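PDB 3N6Z: putative immunoglobulin A1 protease from Bacteroides ovatus, which is probably a hydrolase, perhaps a protease that cleaves immunoglobulin A1. Local coordinates for residues A[177-183]-A[209-214]; A[117-121]-A[140-146]. One frame throughout, in Å; residues are numbered along the deposited sequence. Where two conformers were deposited one is given.

Contact 1 of 2, residues A[177-183]-A[209-214]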
ATOM      1  N   VAL A 177      -3.273  -2.212  -9.930  1.00  8.80           N
ATOM      2  CA  VAL A 177      -2.410  -1.056  -9.906  1.00  9.46           C
ATOM      3  C   VAL A 177      -1.527  -1.130 -11.148  1.00  8.60           C
ATOM      4  O   VAL A 177      -0.822  -2.141 -11.359  1.00 10.27           O
ATOM      5  CB  VAL A 177      -1.407  -1.134  -8.682  1.00 11.63           C
ATOM      6  CG1 VAL A 177      -0.410   0.013  -8.743  1.00 13.57           C
ATOM      7  CG2 VAL A 177      -2.141  -1.220  -7.419  1.00 14.09           C
ATOM      8  N   ILE A 178      -1.492  -0.026 -11.911  1.00  9.04           N
ATOM      9  CA  ILE A 178      -0.563   0.160 -13.017  1.00  9.69           C
ATOM     10  C   ILE A 178       0.178   1.475 -12.758  1.00  8.90           C
ATOM     11  O   ILE A 178      -0.431   2.541 -12.719  1.00 11.25           O
ATOM     12  CB  ILE A 178      -1.264   0.175 -14.396  1.00 10.41           C
ATOM     13  CG1 ILE A 178      -2.032  -1.107 -14.594  1.00 13.20           C
ATOM     14  CG2 ILE A 178      -0.204   0.425 -15.519  1.00 14.06           C
ATOM     15  CD1 ILE A 178      -2.918  -1.094 -15.826  1.00 17.00           C
ATOM     16  N   GLY A 179       1.481   1.404 -12.530  1.00  9.44           N
ATOM     17  CA  GLY A 179       2.303   2.576 -12.307  1.00 10.33           C
ATOM     18  C   GLY A 179       3.420   2.703 -13.308  1.00  9.65           C
ATOM     19  O   GLY A 179       3.597   1.855 -14.174  1.00 11.47           O
ATOM     20  N   SER A 180       4.160   3.792 -13.172  1.00  9.85           N
ATOM     21  CA  SER A 180       5.322   4.048 -14.019  1.00  9.56           C
ATOM     22  C   SER A 180       6.440   4.603 -13.143  1.00 11.02           C
ATOM     23  O   SER A 180       6.440   5.785 -12.816  1.00 12.62           O
ATOM     24  CB  SER A 180       4.998   5.008 -15.151  1.00 12.44           C
ATOM     25  OG  SER A 180       6.102   5.081 -16.054  1.00 15.77           O
ATOM     26  N   GLY A 181       7.369   3.730 -12.762  1.00 10.05           N
ATOM     27  CA  GLY A 181       8.482   4.094 -11.892  1.00  9.67           C
ATOM     28  C   GLY A 181       8.380   3.531 -10.495  1.00  9.48           C
ATOM     29  O   GLY A 181       9.397   3.357  -9.805  1.00 11.11           O
ATOM     30  N   ALA A 182       7.158   3.290 -10.053  1.00  9.01           N
ATOM     31  CA  ALA A 182       6.914   2.410  -8.885  1.00  7.64           C
ATOM     32  C   ALA A 182       5.496   1.866  -8.991  1.00  8.77           C
ATOM     33  O   ALA A 182       4.615   2.520  -9.560  1.00  9.54           O
ATOM     34  CB  ALA A 182       7.121   3.148  -7.547  1.00  9.96           C
ATOM     35  N   ALA A 183       5.271   0.699  -8.424  1.00  8.37           N
ATOM     36  CA  ALA A 183       3.942   0.146  -8.343  1.00  7.69           C
ATOM     37  C   ALA A 183       3.886  -0.769  -7.141  1.00  8.18           C
ATOM     38  O   ALA A 183       4.747  -1.650  -6.982  1.00  8.39           O
ATOM     39  CB  ALA A 183       3.539  -0.621  -9.635  1.00  8.23           C
ATOM     40  N   THR A 209      -3.392  -7.091  -8.718  1.00 10.52           N
ATOM     41  CA  THR A 209      -2.361  -7.202  -9.748  0.60 10.52           C
ATOM     42  C   THR A 209      -1.590  -5.889  -9.753  1.00 10.32           C
ATOM     43  O   THR A 209      -2.175  -4.798  -9.691  1.00 13.61           O
ATOM     44  CB  THR A 209      -2.875  -7.519 -11.138  0.60 11.18           C
ATOM     45  OG1 THR A 209      -3.737  -6.460 -11.558  0.60 13.92           O
ATOM     46  CG2 THR A 209      -3.613  -8.849 -11.129  0.60 12.34           C
ATOM     47  N   VAL A 210      -0.266  -5.990  -9.782  1.00  8.89           N
ATOM     48  CA  VAL A 210       0.611  -4.833  -9.626  1.00  9.15           C
ATOM     49  C   VAL A 210       1.590  -4.829 -10.796  1.00  9.25           C
ATOM     50  O   VAL A 210       2.333  -5.793 -10.982  1.00 10.91           O
ATOM     51  CB  VAL A 210       1.394  -4.895  -8.286  1.00  7.92           C
ATOM     52  CG1 VAL A 210       2.354  -3.731  -8.156  1.00  9.96           C
ATOM     53  CG2 VAL A 210       0.413  -4.920  -7.077  1.00  9.82           C
ATOM     54  N   SER A 211       1.621  -3.739 -11.572  1.00  9.38           N
ATOM     55  CA  SER A 211       2.452  -3.656 -12.762  0.60  9.65           C
ATOM     56  C   SER A 211       3.145  -2.305 -12.817  1.00  9.55           C
ATOM     57  O   SER A 211       2.479  -1.260 -12.738  1.00 10.92           O
ATOM     58  CB  SER A 211       1.592  -3.874 -14.013  0.60 12.12           C
ATOM     59  OG  SER A 211       2.310  -3.579 -15.192  0.60 15.85           O
ATOM     60  N   ASP A 212       4.473  -2.332 -12.974  1.00 10.00           N
ATOM     61  CA  ASP A 212       5.229  -1.119 -13.252  1.00  8.11           C
ATOM     62  C   ASP A 212       5.618  -1.153 -14.743  1.00  8.76           C
ATOM     63  O   ASP A 212       6.461  -1.941 -15.154  1.00 10.42           O
ATOM     64  CB  ASP A 212       6.458  -0.952 -12.370  1.00 10.00           C
ATOM     65  CG  ASP A 212       7.105   0.395 -12.539  1.00 10.04           C
ATOM     66  OD1 ASP A 212       6.938   1.048 -13.587  1.00 10.74           O
ATOM     67  OD2 ASP A 212       7.838   0.809 -11.620  1.00 10.32           O
ATOM     68  N   ARG A 213       4.977  -0.280 -15.514  1.00 11.41           N
ATOM     69  CA  ARG A 213       5.151  -0.237 -16.971  1.00 12.44           C
ATOM     70  C   ARG A 213       6.205   0.747 -17.421  1.00 12.41           C
ATOM     71  O   ARG A 213       6.333   0.972 -18.638  1.00 14.62           O
ATOM     72  CB  ARG A 213       3.806   0.016 -17.667  1.00 14.88           C
ATOM     73  CG  ARG A 213       2.920  -1.163 -17.473  1.00 21.27           C
ATOM     74  CD  ARG A 213       1.586  -1.129 -18.154  1.00 29.32           C
ATOM     75  NE  ARG A 213       0.857  -2.320 -17.709  1.00 35.03           N
ATOM     76  CZ  ARG A 213      -0.372  -2.658 -18.076  1.00 38.53           C
ATOM     77  NH1 ARG A 213      -1.072  -1.888 -18.915  1.00 42.81           N
ATOM     78  NH2 ARG A 213      -0.905  -3.774 -17.580  1.00 44.12           N
ATOM     79  N   ALA A 214       7.023   1.280 -16.508  1.00 12.11           N
ATOM     80  CA  ALA A 214       8.150   2.146 -16.920  1.00 12.70           C
ATOM     81  C   ALA A 214       9.029   1.428 -17.939  1.00 12.88           C
ATOM     82  O   ALA A 214       9.327   0.227 -17.816  1.00 13.28           O
ATOM     83  CB  ALA A 214       8.996   2.563 -15.707  1.00 14.55           C
TER
HETATM   84  O   HOH W   1      -1.740  -4.449 -12.872  1.00 18.87           O
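Ile-178 and Arg-213 pack side chain against side chain on the face of the sheet that also carries Ser-211, across the neighbouring parallel strands 177-179 and 209-212. The CD1 methyl of Ile-178 lies over one face of the guanidinium, off its centre. CG2 of Ile-178 meets CD of Arg-213 at 3.5 Å. The arginine chain is extended from CG to NE, which carries it back along its own strand. NE of Arg-213 then donates to OG of Ser-211 at 3.2 Å, close to the guanidinium plane.

On the opposite face of the sheet, with CG of Asp-212 turned anti to the backbone N (chi1 -172°), the carboxylate reaches the turn at Gly-181. OD1 of Asp-212 takes two hydrogen bonds, from Gly-181 N at 2.8 Å and from Ala-214 N at 2.9 Å. They arrive from opposite faces of the carboxylate plane. The Ala-214 bond makes an Asx turn. OD2 accepts from the backbone N of Lys-219.

Backbone bonds continue the parallel ladder, the last from Arg-213 N to Gly-179 O at 2.9 Å. The buried aspartate is thus met by three backbone N-H groups. This would probably stabilise its negative charge and hold both turns together where the strands end.

Contact 2 of 2, residues A[117-121]-A[140-146]. With SO4 (sulfate ion), chain B.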
ATOM      1  N   GLY A 117      -4.824  13.052 -12.417  1.00 11.30           N
ATOM      2  CA  GLY A 117      -4.254  13.935 -11.391  1.00 11.65           C
ATOM      3  C   GLY A 117      -2.925  13.442 -10.891  1.00 11.41           C
ATOM      4  O   GLY A 117      -2.384  12.453 -11.371  1.00 12.31           O
ATOM      5  N   ASP A 118      -2.379  14.167  -9.927  1.00 10.17           N
ATOM      6  CA  ASP A 118      -1.110  13.791  -9.333  0.50 11.80           C
ATOM      7  C   ASP A 118      -1.284  12.590  -8.413  1.00  9.15           C
ATOM      8  O   ASP A 118      -2.202  12.561  -7.596  1.00  9.71           O
ATOM      9  CB  ASP A 118      -0.521  14.947  -8.531  0.50 13.66           C
ATOM     10  CG  ASP A 118       0.003  16.054  -9.396  0.50 16.00           C
ATOM     11  OD1 ASP A 118       0.199  15.815 -10.593  0.50 15.86           O
ATOM     12  OD2 ASP A 118       0.263  17.145  -8.869  0.50 16.46           O
ATOM     13  N   TYR A 119      -0.373  11.636  -8.521  1.00  9.57           N
ATOM     14  CA  TYR A 119      -0.350  10.423  -7.698  1.00  8.86           C
ATOM     15  C   TYR A 119      -1.715   9.759  -7.570  1.00  8.07           C
ATOM     16  O   TYR A 119      -2.265   9.631  -6.472  1.00  8.79           O
ATOM     17  CB  TYR A 119       0.279  10.709  -6.324  1.00  9.58           C
ATOM     18  CG  TYR A 119       1.709  11.082  -6.407  1.00 10.71           C
ATOM     19  CD1 TYR A 119       2.663  10.132  -6.780  1.00 11.95           C
ATOM     20  CD2 TYR A 119       2.137  12.362  -6.131  1.00 13.66           C
ATOM     21  CE1 TYR A 119       4.005  10.462  -6.882  1.00 14.23           C
ATOM     22  CE2 TYR A 119       3.492  12.710  -6.253  1.00 14.62           C
ATOM     23  CZ  TYR A 119       4.417  11.758  -6.606  1.00 15.29           C
ATOM     24  OH  TYR A 119       5.747  12.099  -6.712  1.00 17.76           O
ATOM     25  N   PRO A 120      -2.249   9.268  -8.699  1.00  8.24           N
ATOM     26  CA  PRO A 120      -3.533   8.567  -8.642  1.00  8.08           C
ATOM     27  C   PRO A 120      -3.509   7.417  -7.624  1.00  7.71           C
ATOM     28  O   PRO A 120      -2.658   6.534  -7.702  1.00 10.04           O
ATOM     29  CB  PRO A 120      -3.726   8.049 -10.071  1.00  9.01           C
ATOM     30  CG  PRO A 120      -2.838   8.850 -10.922  1.00 10.90           C
ATOM     31  CD  PRO A 120      -1.715   9.344 -10.073  1.00  8.56           C
ATOM     32  N   SER A 121      -4.461   7.454  -6.704  1.00  7.26           N
ATOM     33  CA  SER A 121      -4.525   6.683  -5.495  1.00  6.97           C
ATOM     34  C   SER A 121      -5.558   7.351  -4.591  1.00  6.53           C
ATOM     35  O   SER A 121      -6.074   8.433  -4.901  1.00  7.65           O
ATOM     36  CB  SER A 121      -3.172   6.664  -4.757  1.00  7.25           C
ATOM     37  OG  SER A 121      -2.799   7.952  -4.310  1.00  7.71           O
ATOM     38  N   VAL A 140      -6.311   1.648 -10.008  1.00  8.89           N
ATOM     39  CA  VAL A 140      -5.544   2.901 -10.077  0.70  8.55           C
ATOM     40  C   VAL A 140      -4.491   2.750 -11.161  1.00  9.01           C
ATOM     41  O   VAL A 140      -3.857   1.697 -11.310  1.00 10.12           O
ATOM     42  CB  VAL A 140      -4.896   3.357  -8.726  0.70  9.29           C
ATOM     43  CG1 VAL A 140      -5.999   3.583  -7.680  0.70 10.67           C
ATOM     44  CG2 VAL A 140      -3.816   2.364  -8.249  0.70  8.47           C
ATOM     45  N   SER A 141      -4.278   3.821 -11.923  1.00  8.75           N
ATOM     46  CA  SER A 141      -3.365   3.774 -13.061  0.60 10.59           C
ATOM     47  C   SER A 141      -2.659   5.107 -13.267  1.00  9.93           C
ATOM     48  O   SER A 141      -3.283   6.152 -13.127  1.00 11.28           O
ATOM     49  CB  SER A 141      -4.133   3.387 -14.329  0.60 11.96           C
ATOM     50  OG  SER A 141      -3.245   3.214 -15.412  0.60 18.23           O
ATOM     51  N   SER A 142      -1.387   5.031 -13.637  1.00 10.48           N
ATOM     52  CA  SER A 142      -0.613   6.202 -14.069  1.00 10.34           C
ATOM     53  C   SER A 142       0.385   5.779 -15.116  1.00 12.73           C
ATOM     54  O   SER A 142       1.001   4.730 -14.973  1.00 13.67           O
ATOM     55  CB  SER A 142       0.137   6.823 -12.886  1.00 11.79           C
ATOM     56  OG  SER A 142       1.006   7.847 -13.346  1.00 12.91           O
ATOM     57  N   ALA A 143       0.530   6.586 -16.170  1.00 13.25           N
ATOM     58  CA  ALA A 143       1.585   6.404 -17.191  1.00 13.76           C
ATOM     59  C   ALA A 143       2.853   7.149 -16.849  1.00 12.87           C
ATOM     60  O   ALA A 143       3.824   7.058 -17.581  1.00 14.38           O
ATOM     61  CB  ALA A 143       1.084   6.888 -18.565  1.00 16.49           C
ATOM     62  N   ARG A 144       2.849   7.895 -15.759  1.00 12.03           N
ATOM     63  CA  ARG A 144       3.931   8.836 -15.430  1.00 12.68           C
ATOM     64  C   ARG A 144       4.549   8.736 -14.038  1.00  9.89           C
ATOM     65  O   ARG A 144       5.688   9.169 -13.839  1.00 12.32           O
ATOM     66  CB  ARG A 144       3.413  10.281 -15.592  1.00 16.65           C
ATOM     67  CG  ARG A 144       2.653  10.539 -16.878  1.00 23.53           C
ATOM     68  CD  ARG A 144       3.508  10.407 -18.128  1.00 28.33           C
ATOM     69  NE  ARG A 144       2.607  10.554 -19.278  1.00 32.21           N
ATOM     70  CZ  ARG A 144       2.742   9.944 -20.459  1.00 35.50           C
ATOM     71  NH1 ARG A 144       3.787   9.146 -20.723  1.00 35.71           N
ATOM     72  NH2 ARG A 144       1.814  10.151 -21.396  1.00 35.01           N
ATOM     73  N   GLN A 145       3.798   8.209 -13.065  1.00 10.54           N
ATOM     74  CA  GLN A 145       4.190   8.260 -11.654  1.00  9.87           C
ATOM     75  C   GLN A 145       4.077   6.901 -10.993  1.00  9.08           C
ATOM     76  O   GLN A 145       3.346   6.006 -11.447  1.00  9.53           O
ATOM     77  CB  GLN A 145       3.358   9.271 -10.872  1.00  9.95           C
ATOM     78  CG  GLN A 145       3.521  10.695 -11.371  1.00 10.94           C
ATOM     79  CD  GLN A 145       2.659  11.651 -10.604  1.00  9.82           C
ATOM     80  OE1 GLN A 145       1.438  11.523 -10.611  1.00 12.17           O
ATOM     81  NE2 GLN A 145       3.276  12.595  -9.908  1.00 15.15           N
ATOM     82  N   GLY A 146       4.813   6.777  -9.898  1.00  8.79           N
ATOM     83  CA  GLY A 146       4.777   5.588  -9.065  1.00  9.84           C
ATOM     84  C   GLY A 146       3.646   5.653  -8.064  1.00 10.39           C
ATOM     85  O   GLY A 146       3.505   6.652  -7.328  1.00 12.44           O
TER
HETATM   86  S   SO4 B   1      -0.308  13.100 -20.235  0.50 14.44           S
HETATM   87  O1  SO4 B   1       0.346  14.423 -20.130  0.50 13.79           O
HETATM   88  O2  SO4 B   1      -0.076  12.604 -21.602  0.50 16.28           O
HETATM   89  O3  SO4 B   1       0.260  12.138 -19.262  0.50 16.97           O
HETATM   90  O4  SO4 B   1      -1.748  13.284 -19.995  0.50 15.73           O
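This contact belongs to the turns of a right-handed parallel beta-solenoid, where the loop 117-121 packs beside the end of strand 138-141 and the turn that follows it. Gln-145, Pro-120 and Tyr-119 carry most of it. The glutamine side chain uses both ends of its amide. OE1 of Gln-145 accepts from the backbone N of Tyr-119 at 2.8 Å, with the donor tilted 33° from the carbonyl plane. NE2 of Gln-145 sits over the centre of the Tyr-119 ring, 3.6 Å from CZ. Ring and amide planes are 24° apart, so the two groups stack. CG of Gln-145 is anti to its carbonyl carbon (chi1 -62°) and the chain runs on straight to CD, which brings the amide across to the loop. At the ring's edge, in plane, lies O of Gly-146, 3.6 Å from CD1 of Tyr-119. Replacing Tyr-119 by an alanine would probably leave NE2 of Gln-145 without the ring face it stacks on, and the amide freer to turn.

Pro-120 packs on the strand end. CG of Pro-120 comes within 3.5 Å of Ser-141 O, and the proline also packs on Ile-147. Ser-142 shapes the turn: its OG accepts from the backbone N of both Arg-144 and Gln-145, an ST turn and an ST motif. This helps set the backbone from which Gln-145 reaches out. The Arg-144 side chain turns away from the loop to a sulfate, probably from the crystallisation liquor. NE of Arg-144 donates to O3 of that sulfate at 2.8 Å.

Contacts 1 and 2 lie about 9 Å apart, centre to centre. Both segments of contact 2 precede those of contact 1 in sequence. Strands 138-141, 176-179 and 209-212 are consecutive neighbours in one sheet. Contact 1 joins the last two of these; contact 2 sets a preceding loop against the first. The two contacts also meet through their backbones. Ile-178 O is 2.8 Å from Ser-142 N, and Ser-180 N is 2.9 Å from Gln-145 O, both probable hydrogen bonds. Successive turns of the solenoid are therefore tied through their strand ends as well as their strands, so the hydrogen-bonded stacking of neighbouring coils runs on from the strands into the turns after them.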